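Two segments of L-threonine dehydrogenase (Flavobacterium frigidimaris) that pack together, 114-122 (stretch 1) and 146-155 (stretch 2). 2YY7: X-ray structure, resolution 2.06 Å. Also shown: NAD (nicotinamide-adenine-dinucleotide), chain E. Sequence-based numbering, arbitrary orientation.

Stretch 1, residues 114-122: FWPSSIAVF
Stretch 2 (146-155) SKQAGERWCE

Stretch 2 is one continuous helix. Stretch 1 runs extended from Phe-114, then makes a 3-10 turn at 119-121. Ser-117 CA lies 5.4 Å from Lys-147 CA, and Val-121 CA lies 5.4 Å from Gln-148 CA; Trp-115 CA and Cys-154 CA lie 8.7 Å apart.

Lys-147 is the centre of the contact. Its CB points toward stretch 1, and its side chain (chi1 to chi4 m, m, t, t) runs past Trp-115, with Lys-147 CD 3.6 Å from Trp-115 CZ2. Lys-147 NZ donates to Pro-116 O at 2.7 Å and to NAD O3D at 2.9 Å. A water accepts from Lys-147 NZ at 3.0 Å and weakly from Trp-115 NE1 at 3.4 Å. Val-121 (chi1 m) brings CG1 to 3.4 Å from Lys-147 CB.

Gln-148 N lies 3.8 Å from Val-121 CG1.

Gly-150 leaves room for the indole of Trp-115 (chi1 t, chi2 76°). Gly-150 CA is 3.7 Å from Trp-115 CH2; an ideal CB on Gly-150 would clash with Trp-115 CH2, at 2.5 Å.

Glu-151 (m, t) has a sideways CB, but its carboxylate comes nearer. Ser-117 OG, chi1 t, donates to Glu-151 OE1 at 2.6 Å.

The CA-to-CB bond of Cys-154 (chi1 m) points toward stretch 1. Cys-154 SG approaches Trp-115 CE3 obliquely at 3.6 Å.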

# COMPACT_ATOMS: atom_id res chain seq x y z
N PHE A 114 14.60 2.26 12.75
CA PHE A 114 13.88 1.03 13.02
C PHE A 114 12.42 1.47 12.99
O PHE A 114 12.04 2.44 13.67
CB PHE A 114 14.14 0.42 14.40
CG PHE A 114 13.22 -0.74 14.70
CD1 PHE A 114 13.42 -1.98 14.09
CD2 PHE A 114 12.08 -0.56 15.49
CE1 PHE A 114 12.51 -3.02 14.24
CE2 PHE A 114 11.15 -1.60 15.66
CZ PHE A 114 11.37 -2.83 15.03
N TRP A 115 11.62 0.78 12.20
CA TRP A 115 10.20 1.07 12.10
C TRP A 115 9.51 -0.29 12.03
O TRP A 115 9.78 -1.07 11.12
CB TRP A 115 9.91 1.88 10.84
CG TRP A 115 8.44 2.03 10.60
CD1 TRP A 115 7.57 2.86 11.26
CD2 TRP A 115 7.64 1.26 9.69
NE1 TRP A 115 6.29 2.65 10.82
CE2 TRP A 115 6.30 1.68 9.85
CE3 TRP A 115 7.93 0.26 8.76
CZ2 TRP A 115 5.25 1.12 9.11
CZ3 TRP A 115 6.89 -0.29 8.02
CH2 TRP A 115 5.56 0.14 8.20
N PRO A 116 8.63 -0.58 12.98
CA PRO A 116 7.96 -1.88 12.95
C PRO A 116 6.69 -1.93 12.11
O PRO A 116 5.90 -0.98 12.09
CB PRO A 116 7.67 -2.13 14.41
CG PRO A 116 7.25 -0.75 14.88
CD PRO A 116 8.31 0.15 14.23
N SER A 117 6.53 -3.04 11.40
CA SER A 117 5.35 -3.27 10.60
C SER A 117 4.54 -4.19 11.50
O SER A 117 4.76 -4.22 12.72
CB SER A 117 5.70 -3.99 9.30
OG SER A 117 4.53 -4.21 8.51
N SER A 118 3.62 -4.95 10.91
CA SER A 118 2.79 -5.86 11.69
C SER A 118 2.23 -7.00 10.84
O SER A 118 2.17 -6.90 9.61
CB SER A 118 1.63 -5.09 12.33
OG SER A 118 0.66 -5.96 12.86
N ILE A 119 1.82 -8.07 11.49
CA ILE A 119 1.22 -9.20 10.78
C ILE A 119 -0.09 -8.70 10.16
O ILE A 119 -0.72 -9.40 9.38
CB ILE A 119 0.90 -10.37 11.73
CG1 ILE A 119 0.10 -9.85 12.94
CG2 ILE A 119 2.19 -11.06 12.16
CD1 ILE A 119 -0.48 -10.95 13.82
N ALA A 120 -0.48 -7.48 10.53
CA ALA A 120 -1.71 -6.88 10.01
C ALA A 120 -1.58 -6.53 8.53
O ALA A 120 -2.58 -6.17 7.89
CB ALA A 120 -2.06 -5.63 10.81
N VAL A 121 -0.37 -6.63 7.98
CA VAL A 121 -0.16 -6.34 6.56
C VAL A 121 -0.76 -7.44 5.69
O VAL A 121 -0.95 -7.27 4.48
CB VAL A 121 1.35 -6.19 6.22
CG1 VAL A 121 1.94 -5.03 6.99
CG2 VAL A 121 2.10 -7.48 6.53
N PHE A 122 -1.07 -8.58 6.30
CA PHE A 122 -1.65 -9.70 5.57
C PHE A 122 -3.17 -9.56 5.53
O PHE A 122 -3.76 -8.84 6.33
CB PHE A 122 -1.24 -11.02 6.23
CG PHE A 122 0.25 -11.25 6.23
CD1 PHE A 122 0.94 -11.34 5.02
CD2 PHE A 122 0.96 -11.35 7.42
CE1 PHE A 122 2.32 -11.52 5.01
CE2 PHE A 122 2.34 -11.53 7.42
CZ PHE A 122 3.02 -11.62 6.21
N SER A 146 -1.81 0.96 6.20
CA SER A 146 -0.75 1.90 6.55
C SER A 146 0.59 1.18 6.71
O SER A 146 1.64 1.72 6.33
CB SER A 146 -1.08 2.66 7.85
OG SER A 146 -0.89 1.86 9.00
N LYS A 147 0.56 -0.02 7.27
CA LYS A 147 1.78 -0.79 7.45
C LYS A 147 2.32 -1.29 6.11
O LYS A 147 3.52 -1.34 5.89
CB LYS A 147 1.54 -1.97 8.39
CG LYS A 147 1.29 -1.56 9.85
CD LYS A 147 2.47 -0.76 10.41
CE LYS A 147 2.35 -0.58 11.92
NZ LYS A 147 3.51 0.20 12.47
N GLN A 148 1.42 -1.67 5.20
CA GLN A 148 1.85 -2.14 3.90
C GLN A 148 2.50 -1.01 3.10
O GLN A 148 3.58 -1.17 2.54
CB GLN A 148 0.68 -2.72 3.11
CG GLN A 148 1.08 -3.13 1.71
CD GLN A 148 -0.05 -3.74 0.94
OE1 GLN A 148 -1.10 -3.12 0.76
NE2 GLN A 148 0.15 -4.97 0.48
N ALA A 149 1.83 0.14 3.06
CA ALA A 149 2.37 1.30 2.35
C ALA A 149 3.68 1.73 3.01
O ALA A 149 4.61 2.18 2.34
CB ALA A 149 1.36 2.45 2.38
N GLY A 150 3.73 1.58 4.33
CA GLY A 150 4.93 1.94 5.07
C GLY A 150 6.09 1.08 4.59
O GLY A 150 7.17 1.60 4.33
N GLU A 151 5.87 -0.23 4.50
CA GLU A 151 6.90 -1.16 4.03
C GLU A 151 7.38 -0.78 2.63
O GLU A 151 8.58 -0.75 2.38
CB GLU A 151 6.36 -2.60 3.98
CG GLU A 151 6.05 -3.21 5.34
CD GLU A 151 5.76 -4.70 5.26
OE1 GLU A 151 5.35 -5.29 6.28
OE2 GLU A 151 5.95 -5.28 4.16
N ARG A 152 6.44 -0.51 1.73
CA ARG A 152 6.78 -0.13 0.36
C ARG A 152 7.67 1.11 0.35
O ARG A 152 8.66 1.16 -0.40
CB ARG A 152 5.51 0.14 -0.45
CG ARG A 152 4.56 -1.05 -0.63
CD ARG A 152 5.13 -2.13 -1.56
NE ARG A 152 5.99 -3.07 -0.83
CZ ARG A 152 7.26 -3.33 -1.14
NH1 ARG A 152 7.82 -2.71 -2.17
NH2 ARG A 152 7.95 -4.20 -0.42
N TRP A 153 7.34 2.10 1.17
CA TRP A 153 8.13 3.32 1.23
C TRP A 153 9.50 3.12 1.88
O TRP A 153 10.48 3.74 1.46
CB TRP A 153 7.35 4.44 1.93
CG TRP A 153 6.37 5.13 1.02
CD1 TRP A 153 5.00 5.09 1.10
CD2 TRP A 153 6.69 5.95 -0.11
NE1 TRP A 153 4.45 5.85 0.08
CE2 TRP A 153 5.47 6.38 -0.67
CE3 TRP A 153 7.89 6.37 -0.70
CZ2 TRP A 153 5.41 7.21 -1.80
CZ3 TRP A 153 7.84 7.19 -1.82
CH2 TRP A 153 6.60 7.61 -2.36
N CYS A 154 9.58 2.25 2.89
CA CYS A 154 10.87 1.98 3.52
C CYS A 154 11.82 1.40 2.48
O CYS A 154 12.98 1.79 2.39
CB CYS A 154 10.72 0.99 4.68
SG CYS A 154 10.00 1.70 6.16
N GLU A 155 11.31 0.45 1.71
CA GLU A 155 12.10 -0.20 0.67
C GLU A 155 12.50 0.82 -0.40
O GLU A 155 13.63 0.81 -0.90
CB GLU A 155 11.30 -1.33 0.04
CG GLU A 155 12.12 -2.23 -0.87
CD GLU A 155 11.28 -3.36 -1.45
OE1 GLU A 155 10.41 -3.07 -2.29
OE2 GLU A 155 11.50 -4.52 -1.05
PA NAD E . 1.11 1.74 22.00
O1A NAD E . 1.12 0.98 23.28
O2A NAD E . -0.22 2.20 21.53
O5B NAD E . 2.18 2.91 22.04
C5B NAD E . 2.12 3.99 21.14
C4B NAD E . 2.78 5.19 21.76
O4B NAD E . 2.87 6.20 20.76
C3B NAD E . 1.95 5.75 22.95
O3B NAD E . 2.75 5.91 24.13
C2B NAD E . 1.39 7.07 22.39
O2B NAD E . 1.22 8.06 23.39
C1B NAD E . 2.46 7.44 21.35
N9A NAD E . 1.98 8.41 20.36
C8A NAD E . 0.74 8.40 19.72
N7A NAD E . 0.68 9.46 18.91
C5A NAD E . 1.86 10.12 19.01
C6A NAD E . 2.31 11.29 18.42
N6A NAD E . 1.52 12.00 17.65
N1A NAD E . 3.57 11.75 18.73
C2A NAD E . 4.38 11.07 19.61
N3A NAD E . 3.94 9.91 20.24
C4A NAD E . 2.68 9.47 19.92
O3 NAD E . 1.66 0.80 20.82
PN NAD E . 2.77 -0.38 20.87
O1N NAD E . 3.96 0.00 21.70
O2N NAD E . 2.01 -1.64 21.08
O5D NAD E . 3.25 -0.41 19.32
C5D NAD E . 4.39 0.35 18.88
C4D NAD E . 4.64 0.04 17.38
O4D NAD E . 4.72 -1.36 17.18
C3D NAD E . 3.51 0.50 16.46
O3D NAD E . 4.07 0.89 15.21
C2D NAD E . 2.71 -0.76 16.22
O2D NAD E . 1.96 -0.60 15.04
C1D NAD E . 3.81 -1.83 16.17
N1N NAD E . 3.23 -3.16 16.47
C2N NAD E . 2.78 -3.45 17.74
C3N NAD E . 2.24 -4.70 18.00
C7N NAD E . 1.85 -5.09 19.41
O7N NAD E . 1.26 -6.33 19.53
N7N NAD E . 2.02 -4.27 20.45
C4N NAD E . 2.13 -5.66 16.98
C5N NAD E . 2.62 -5.36 15.70
C6N NAD E . 3.14 -4.11 15.44
O HOH W 1 2.96 2.93 11.34